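Local coordinates for protein rhamnonate dehydratase (Gibberella zeae PH-1, PDB 3FXG) that probably catalyses the dehydration of rhamnonate to a 2-keto-3-deoxy acid, as a magnesium-binding member of the enolase superfamily, at residues I42-S47 / D222-L227; V186-C191 / R200-F205; L227-T232 / E249-D254. One frame throughout, in Å; residues are numbered along the deposited sequence.

Contact 1 of 3, residues I42-S47 / D222-L227; sequences ISTPAS and DCYMSL. With MG (magnesium ion), chain I.
Ser43 and Ser226 meet hydroxyl to hydroxyl at the tight centre of this contact. Ser43 OG donates to Ser226 OG at 2.7 Å. Ser226 OG in turn donates to Cys223 O at 2.6 Å, lying in the plane of that carbonyl. Its place between the backbone N and the carbonyl carbon (chi1 72°) turns it back toward its own loop. Cys223 O also accepts from Ser226 N, so two bonds from one residue grip it. Ser226 CB presses on Thr44 C at 3.4 Å.

Beside this pair, Pro45 CG rests on CG of selenomethionine Met225 at 3.6 Å. Met121 of the second subunit packs on both Pro45 and Met225, and Arg118 of that subunit bonds to Pro45 O. Thr44 CB lies in the ring plane of Tyr224, at its edge, 3.8 Å from Tyr224 CD2. These two side chains run side by side and point the same way. CE of Met225 lies over one face of the same ring, toward its rim.

The loop 222-227 leaves the end of strand 219-222 in the barrel of the enolase fold, where the metal site lies. Asp222 OD2 binds magnesium at 2.2 Å, together with Glu248 and Glu275. Asp222 OD1 accepts from Tyr224 N in an Asx turn and from a metal-bound water, which fixes the carboxylate at both oxygens.

The contact is looser between Thr44 O and Ser226 O, where a water fills in. It donates to Thr44 O at 2.9 Å and to Ser226 O at 2.8 Å, and so bridges the two backbones.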
# COMPACT_ATOMS: atom_id res chain seq x y z
N ILE A 42 11.24 -12.94 36.68
CA ILE A 42 10.60 -12.03 35.74
C ILE A 42 11.47 -11.88 34.50
O ILE A 42 12.66 -11.58 34.60
CB ILE A 42 10.40 -10.64 36.36
CG1 ILE A 42 9.52 -10.74 37.60
CG2 ILE A 42 9.77 -9.70 35.34
CD1 ILE A 42 9.31 -9.40 38.31
N SER A 43 10.88 -12.09 33.33
CA SER A 43 11.61 -11.96 32.07
C SER A 43 11.82 -10.47 31.79
O SER A 43 10.87 -9.68 31.85
CB SER A 43 10.81 -12.60 30.93
OG SER A 43 11.51 -12.53 29.70
N THR A 44 13.06 -10.09 31.51
CA THR A 44 13.40 -8.69 31.22
C THR A 44 14.38 -8.62 30.05
O THR A 44 14.86 -9.65 29.57
CB THR A 44 14.07 -8.01 32.44
OG1 THR A 44 15.44 -8.41 32.51
CG2 THR A 44 13.37 -8.41 33.74
N PRO A 45 14.67 -7.40 29.56
CA PRO A 45 15.60 -7.23 28.44
C PRO A 45 17.01 -7.72 28.78
O PRO A 45 17.81 -8.00 27.88
CB PRO A 45 15.57 -5.72 28.19
CG PRO A 45 14.18 -5.34 28.58
CD PRO A 45 13.99 -6.13 29.87
N ALA A 46 17.31 -7.81 30.07
CA ALA A 46 18.63 -8.25 30.52
C ALA A 46 18.67 -9.73 30.91
O ALA A 46 19.73 -10.24 31.29
CB ALA A 46 19.09 -7.39 31.70
N SER A 47 17.54 -10.41 30.83
CA SER A 47 17.47 -11.82 31.19
C SER A 47 18.34 -12.70 30.29
O SER A 47 18.54 -13.88 30.58
CB SER A 47 16.02 -12.31 31.15
OG SER A 47 15.26 -11.68 32.17
N ASP A 222 2.15 -9.82 31.72
CA ASP A 222 3.10 -8.73 31.50
C ASP A 222 4.43 -9.33 31.07
O ASP A 222 4.96 -10.22 31.75
CB ASP A 222 3.29 -7.92 32.78
CG ASP A 222 4.02 -6.61 32.53
OD1 ASP A 222 5.19 -6.65 32.10
OD2 ASP A 222 3.42 -5.55 32.76
N CYS A 223 4.97 -8.85 29.96
CA CYS A 223 6.22 -9.37 29.43
C CYS A 223 7.43 -8.43 29.54
O CYS A 223 8.52 -8.75 29.07
CB CYS A 223 6.02 -9.80 27.97
SG CYS A 223 4.71 -11.05 27.75
N TYR A 224 7.22 -7.28 30.17
CA TYR A 224 8.26 -6.28 30.39
C TYR A 224 9.28 -6.13 29.24
O TYR A 224 10.48 -6.34 29.44
CB TYR A 224 8.99 -6.59 31.71
CG TYR A 224 9.81 -5.44 32.28
CD1 TYR A 224 9.19 -4.26 32.69
CD2 TYR A 224 11.20 -5.53 32.39
CE1 TYR A 224 9.94 -3.18 33.19
CE2 TYR A 224 11.95 -4.47 32.89
CZ TYR A 224 11.32 -3.30 33.28
OH TYR A 224 12.07 -2.24 33.75
N MSE A 225 8.78 -5.75 28.07
CA MSE A 225 9.59 -5.54 26.85
C MSE A 225 10.72 -6.56 26.64
O MSE A 225 11.75 -6.24 26.05
CB MSE A 225 10.15 -4.10 26.85
CG MSE A 225 11.04 -3.72 28.03
SE MSE A 225 11.43 -1.79 28.22
CE MSE A 225 11.76 -1.78 30.13
N SER A 226 10.49 -7.80 27.05
CA SER A 226 11.54 -8.82 26.97
C SER A 226 11.50 -9.87 25.86
O SER A 226 12.43 -10.65 25.75
CB SER A 226 11.60 -9.56 28.30
OG SER A 226 10.46 -10.40 28.46
N LEU A 227 10.44 -9.90 25.06
CA LEU A 227 10.37 -10.92 24.01
C LEU A 227 10.71 -10.39 22.63
O LEU A 227 11.31 -9.32 22.48
CB LEU A 227 8.97 -11.56 23.99
CG LEU A 227 8.39 -11.92 25.37
CD1 LEU A 227 7.02 -12.56 25.18
CD2 LEU A 227 9.33 -12.86 26.11
MG MG I . 3.51 -3.36 32.32
O HOH W 1 15.08 -10.29 26.72
O HOH W 2 5.50 -4.03 31.42
O HOH W 3 2.50 -2.87 34.53

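Contact 2 of 3, residues V186-C191 / R200-F205; sequences VPLPFC and RKNVEF
Asn202 reaches from its helix to the backbone of Phe190 with both ends of its amide. Phe190 N donates to Asn202 OD1 at 3.0 Å, in the amide plane and on a lone pair. Asn202 ND2 donates to Phe190 O at 2.9 Å, and this bond is nearly straight (175°). Here the donor stands above the plane of the Phe190 carbonyl. The two bonds fix the rotation of the amide.

Carbon atoms also close in around Asn202 OD1. Pro189 CG comes within 3.0 Å of Asn202 OD1. Leu188 CD1 touches Asn202 OD1 at 3.4 Å, with the two side chains crossing at about a right angle.

The Phe190 ring is held on opposite faces. Pro189 CB lies over one face and Lys201 CE over the other, 3.5 Å from Phe190 CZ and toward the rim. The Lys201 chain bends at chi3 (70°), which brings CE over the ring. NZ then stands 4.1 Å from the Phe190 ring centroid in a cation-pi contact. Lys201 is exposed, so this flank borders solvent.

One helical turn on, the Phe205 ring takes Pro189 CD over a face, 3.5 Å from Phe205 CD2, in a CH-pi contact. Its CE2 also reaches Val186 CG2, at 4.0 Å. Phe205 itself meets His209 edge to face.

Further out, Asn202 ND2 has a second partner, Tyr231 OH on helix 229-238. The backbone of Leu188 bonds to Ser43 and to Asp222. The contact thus packs the exit of strand 184-187 against helix 195-213, the first two elements of a beta-alpha-beta unit that strand 219-222 completes in the enolase-type barrel.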
# COMPACT_ATOMS: atom_id res chain seq x y z
N VAL A 186 -0.15 -11.10 35.63
CA VAL A 186 1.04 -11.74 36.16
C VAL A 186 2.28 -11.50 35.30
O VAL A 186 2.18 -11.30 34.09
CB VAL A 186 0.82 -13.27 36.32
CG1 VAL A 186 -0.33 -13.52 37.28
CG2 VAL A 186 0.52 -13.90 34.98
N PRO A 187 3.47 -11.50 35.91
CA PRO A 187 4.70 -11.29 35.15
C PRO A 187 5.23 -12.60 34.55
O PRO A 187 5.31 -13.61 35.24
CB PRO A 187 5.64 -10.69 36.19
CG PRO A 187 5.23 -11.40 37.45
CD PRO A 187 3.72 -11.43 37.37
N LEU A 188 5.55 -12.56 33.26
CA LEU A 188 6.08 -13.73 32.56
C LEU A 188 7.46 -14.00 33.15
O LEU A 188 8.31 -13.12 33.19
CB LEU A 188 6.21 -13.44 31.06
CG LEU A 188 6.55 -14.64 30.18
CD1 LEU A 188 5.33 -15.53 30.05
CD2 LEU A 188 6.98 -14.15 28.80
N PRO A 189 7.70 -15.23 33.62
CA PRO A 189 8.97 -15.61 34.23
C PRO A 189 10.22 -15.82 33.38
O PRO A 189 11.32 -15.45 33.80
CB PRO A 189 8.61 -16.88 35.01
CG PRO A 189 7.58 -17.51 34.13
CD PRO A 189 6.72 -16.33 33.73
N PHE A 190 10.09 -16.39 32.18
CA PHE A 190 11.28 -16.65 31.37
C PHE A 190 11.33 -15.98 30.00
O PHE A 190 10.31 -15.82 29.33
CB PHE A 190 11.44 -18.16 31.24
CG PHE A 190 11.33 -18.88 32.56
CD1 PHE A 190 12.34 -18.78 33.51
CD2 PHE A 190 10.17 -19.58 32.89
CE1 PHE A 190 12.20 -19.35 34.77
CE2 PHE A 190 10.02 -20.16 34.15
CZ PHE A 190 11.03 -20.05 35.09
N CYS A 191 12.54 -15.59 29.61
CA CYS A 191 12.78 -14.91 28.34
C CYS A 191 13.07 -15.90 27.20
O CYS A 191 13.29 -17.08 27.44
CB CYS A 191 13.94 -13.93 28.48
SG CYS A 191 15.58 -14.70 28.53
N ARG A 200 8.08 -23.84 27.64
CA ARG A 200 7.22 -24.81 28.29
C ARG A 200 6.95 -24.38 29.72
O ARG A 200 5.83 -24.49 30.22
CB ARG A 200 7.85 -26.21 28.27
CG ARG A 200 7.83 -26.88 26.89
CD ARG A 200 8.13 -28.37 27.00
NE ARG A 200 9.50 -28.63 27.43
CZ ARG A 200 10.56 -28.54 26.63
NH1 ARG A 200 11.77 -28.80 27.11
NH2 ARG A 200 10.41 -28.22 25.35
N LYS A 201 7.98 -23.86 30.39
CA LYS A 201 7.84 -23.40 31.76
C LYS A 201 6.90 -22.20 31.84
O LYS A 201 6.11 -22.09 32.78
CB LYS A 201 9.22 -23.06 32.34
CG LYS A 201 10.09 -24.30 32.56
CD LYS A 201 11.56 -23.96 32.72
CE LYS A 201 11.85 -23.25 34.02
NZ LYS A 201 13.31 -22.95 34.15
N ASN A 202 6.98 -21.31 30.86
CA ASN A 202 6.10 -20.14 30.83
C ASN A 202 4.65 -20.61 30.70
O ASN A 202 3.77 -20.11 31.39
CB ASN A 202 6.43 -19.22 29.66
CG ASN A 202 7.53 -18.23 29.98
OD1 ASN A 202 7.67 -17.79 31.12
ND2 ASN A 202 8.31 -17.86 28.97
N VAL A 203 4.42 -21.57 29.81
CA VAL A 203 3.08 -22.09 29.59
C VAL A 203 2.53 -22.74 30.86
O VAL A 203 1.39 -22.49 31.24
CB VAL A 203 3.07 -23.13 28.44
CG1 VAL A 203 1.68 -23.75 28.31
CG2 VAL A 203 3.48 -22.46 27.13
N GLU A 204 3.35 -23.56 31.50
CA GLU A 204 2.95 -24.24 32.73
C GLU A 204 2.63 -23.23 33.82
O GLU A 204 1.69 -23.41 34.60
CB GLU A 204 4.07 -25.18 33.20
CG GLU A 204 3.81 -25.87 34.53
CD GLU A 204 2.43 -26.51 34.61
OE1 GLU A 204 1.92 -26.99 33.58
OE2 GLU A 204 1.86 -26.54 35.72
N PHE A 205 3.41 -22.16 33.87
CA PHE A 205 3.24 -21.09 34.85
C PHE A 205 1.86 -20.46 34.71
O PHE A 205 1.13 -20.27 35.69
CB PHE A 205 4.31 -20.02 34.62
CG PHE A 205 4.14 -18.78 35.45
CD1 PHE A 205 4.47 -18.78 36.81
CD2 PHE A 205 3.68 -17.61 34.87
CE1 PHE A 205 4.34 -17.62 37.57
CE2 PHE A 205 3.55 -16.44 35.63
CZ PHE A 205 3.88 -16.45 36.98

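Contact 3 of 3, residues L227-T232 / E249-D254; sequences LNVSYT and ECLSPD
Leu227 and Cys250 join two neighbouring loops at the rim of the enolase-type barrel. One follows strand 219-222 and leads into helix 229-238. The other follows strand 246-248, the parallel neighbour of strand 219-222. Leu227 N donates to Cys250 O at 2.9 Å, nearly in line with the C=O bond, although the angle at the hydrogen is a bent 136°.

The Leu227 side chain starts against the same oxygen. CB lies 3.1 Å from Cys250 O. CG follows, set anti to its own carbonyl carbon (chi1 -44°), and is still 3.7 Å from that oxygen. The chain then forks. CD1 is in looser contact with Cys250 CB, and CD2 packs on CD2 of Leu188.

Thr232 also meets Cys250. Its OG1 touches Cys250 CB at 3.5 Å, and its CG2 meets the sulfur SG of Cys250 at 3.8 Å. Leu251 sends its CD2 branch against the backbone where the helix starts. That methyl lies 3.4 Å from Asn228 C and also rests against Val229 N. CD1 meets Val229 CG2 more loosely. Phe259 and Ile262 of helix 259-265 pack on Leu251 as well.

A water links the loops again, donating to Leu227 O and accepting from Ser252 N. Farther along, Asp254 forms a salt bridge to Arg125 of the second subunit.

The helix start is well tied. Asn228 is its N-cap, and OD1 accepts from Tyr231 N in a nearly straight bond (172°). Asn228 O takes two bonds from one residue: Thr232 N donates to it, and Thr232 OG1 does so from above the carbonyl plane at 2.8 Å.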
# COMPACT_ATOMS: atom_id res chain seq x y z
N LEU A 227 10.44 -9.90 25.06
CA LEU A 227 10.37 -10.92 24.01
C LEU A 227 10.71 -10.39 22.63
O LEU A 227 11.31 -9.32 22.48
CB LEU A 227 8.97 -11.56 23.99
CG LEU A 227 8.39 -11.92 25.37
CD1 LEU A 227 7.02 -12.56 25.18
CD2 LEU A 227 9.33 -12.86 26.11
N ASN A 228 10.34 -11.16 21.61
CA ASN A 228 10.56 -10.76 20.23
C ASN A 228 9.37 -11.29 19.44
O ASN A 228 8.56 -12.06 19.97
CB ASN A 228 11.88 -11.32 19.70
CG ASN A 228 11.93 -12.83 19.73
OD1 ASN A 228 11.11 -13.51 19.11
ND2 ASN A 228 12.91 -13.37 20.45
N VAL A 229 9.25 -10.89 18.18
CA VAL A 229 8.12 -11.31 17.36
C VAL A 229 7.87 -12.81 17.27
O VAL A 229 6.76 -13.27 17.56
CB VAL A 229 8.21 -10.72 15.94
CG1 VAL A 229 7.09 -11.27 15.06
CG2 VAL A 229 8.10 -9.20 16.00
N SER A 230 8.88 -13.57 16.87
CA SER A 230 8.73 -15.02 16.73
C SER A 230 8.37 -15.70 18.05
O SER A 230 7.46 -16.54 18.08
CB SER A 230 10.01 -15.65 16.18
OG SER A 230 10.25 -15.24 14.85
N TYR A 231 9.07 -15.35 19.11
CA TYR A 231 8.81 -15.97 20.41
C TYR A 231 7.40 -15.65 20.90
O TYR A 231 6.69 -16.52 21.40
CB TYR A 231 9.84 -15.51 21.45
CG TYR A 231 9.75 -16.29 22.74
CD1 TYR A 231 10.42 -17.51 22.89
CD2 TYR A 231 8.98 -15.82 23.80
CE1 TYR A 231 10.32 -18.24 24.08
CE2 TYR A 231 8.86 -16.55 24.98
CZ TYR A 231 9.54 -17.75 25.12
OH TYR A 231 9.44 -18.46 26.29
N THR A 232 7.00 -14.39 20.76
CA THR A 232 5.67 -13.96 21.18
C THR A 232 4.62 -14.77 20.44
O THR A 232 3.67 -15.28 21.04
CB THR A 232 5.44 -12.47 20.90
OG1 THR A 232 6.36 -11.68 21.66
CG2 THR A 232 4.02 -12.06 21.27
N GLU A 249 3.31 -5.45 26.70
CA GLU A 249 4.68 -5.08 26.36
C GLU A 249 5.56 -6.27 25.97
O GLU A 249 6.64 -6.47 26.52
CB GLU A 249 5.33 -4.32 27.53
CG GLU A 249 6.33 -3.26 27.06
CD GLU A 249 6.92 -2.43 28.19
OE1 GLU A 249 7.56 -1.40 27.89
OE2 GLU A 249 6.75 -2.79 29.38
N CYS A 250 5.08 -7.06 25.00
CA CYS A 250 5.83 -8.22 24.53
C CYS A 250 7.14 -7.83 23.86
O CYS A 250 8.14 -8.53 24.00
CB CYS A 250 4.99 -9.01 23.52
SG CYS A 250 3.50 -9.73 24.19
N LEU A 251 7.12 -6.72 23.13
CA LEU A 251 8.31 -6.27 22.42
C LEU A 251 9.02 -5.08 23.04
O LEU A 251 8.49 -4.38 23.91
CB LEU A 251 7.93 -5.90 20.98
CG LEU A 251 7.15 -6.94 20.17
CD1 LEU A 251 6.83 -6.37 18.79
CD2 LEU A 251 7.95 -8.22 20.06
N SER A 252 10.25 -4.86 22.59
CA SER A 252 11.03 -3.72 23.03
C SER A 252 10.29 -2.48 22.53
O SER A 252 9.64 -2.53 21.49
CB SER A 252 12.42 -3.75 22.37
OG SER A 252 13.02 -2.47 22.40
N PRO A 253 10.35 -1.37 23.28
CA PRO A 253 9.66 -0.15 22.85
C PRO A 253 10.23 0.37 21.52
O PRO A 253 9.62 1.20 20.86
CB PRO A 253 9.90 0.82 24.00
CG PRO A 253 9.96 -0.10 25.19
CD PRO A 253 10.81 -1.24 24.68
N ASP A 254 11.41 -0.13 21.14
CA ASP A 254 12.05 0.28 19.88
C ASP A 254 11.44 -0.43 18.68
O ASP A 254 11.76 -0.09 17.54
CB ASP A 254 13.55 -0.06 19.87
CG ASP A 254 14.38 0.88 20.73
OD1 ASP A 254 14.16 2.11 20.68
OD2 ASP A 254 15.27 0.37 21.45
O HOH W 4 11.51 -6.99 21.04

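The three contacts lie on one side of the chain's centre. Contacts 1 and 3 have centres about 9 Å apart and share Leu227. The centres of contacts 1 and 2 are about 11 Å apart, and those of contacts 2 and 3 about 15 Å. Along the chain, contact 2 is nested inside the loop closed by contact 1, and contact 3 comes after both. Strands 184-187, 219-222 and 246-248 are neighbours in the barrel, and contacts 2, 1 and 3 lie at their ends in that order. Loop 42-47 joins them from far back in sequence. The loop carrying Asp222, a magnesium ligand, is thus tied to its neighbours on both sides in the barrel, and contacts 1 and 3 also meet the second subunit.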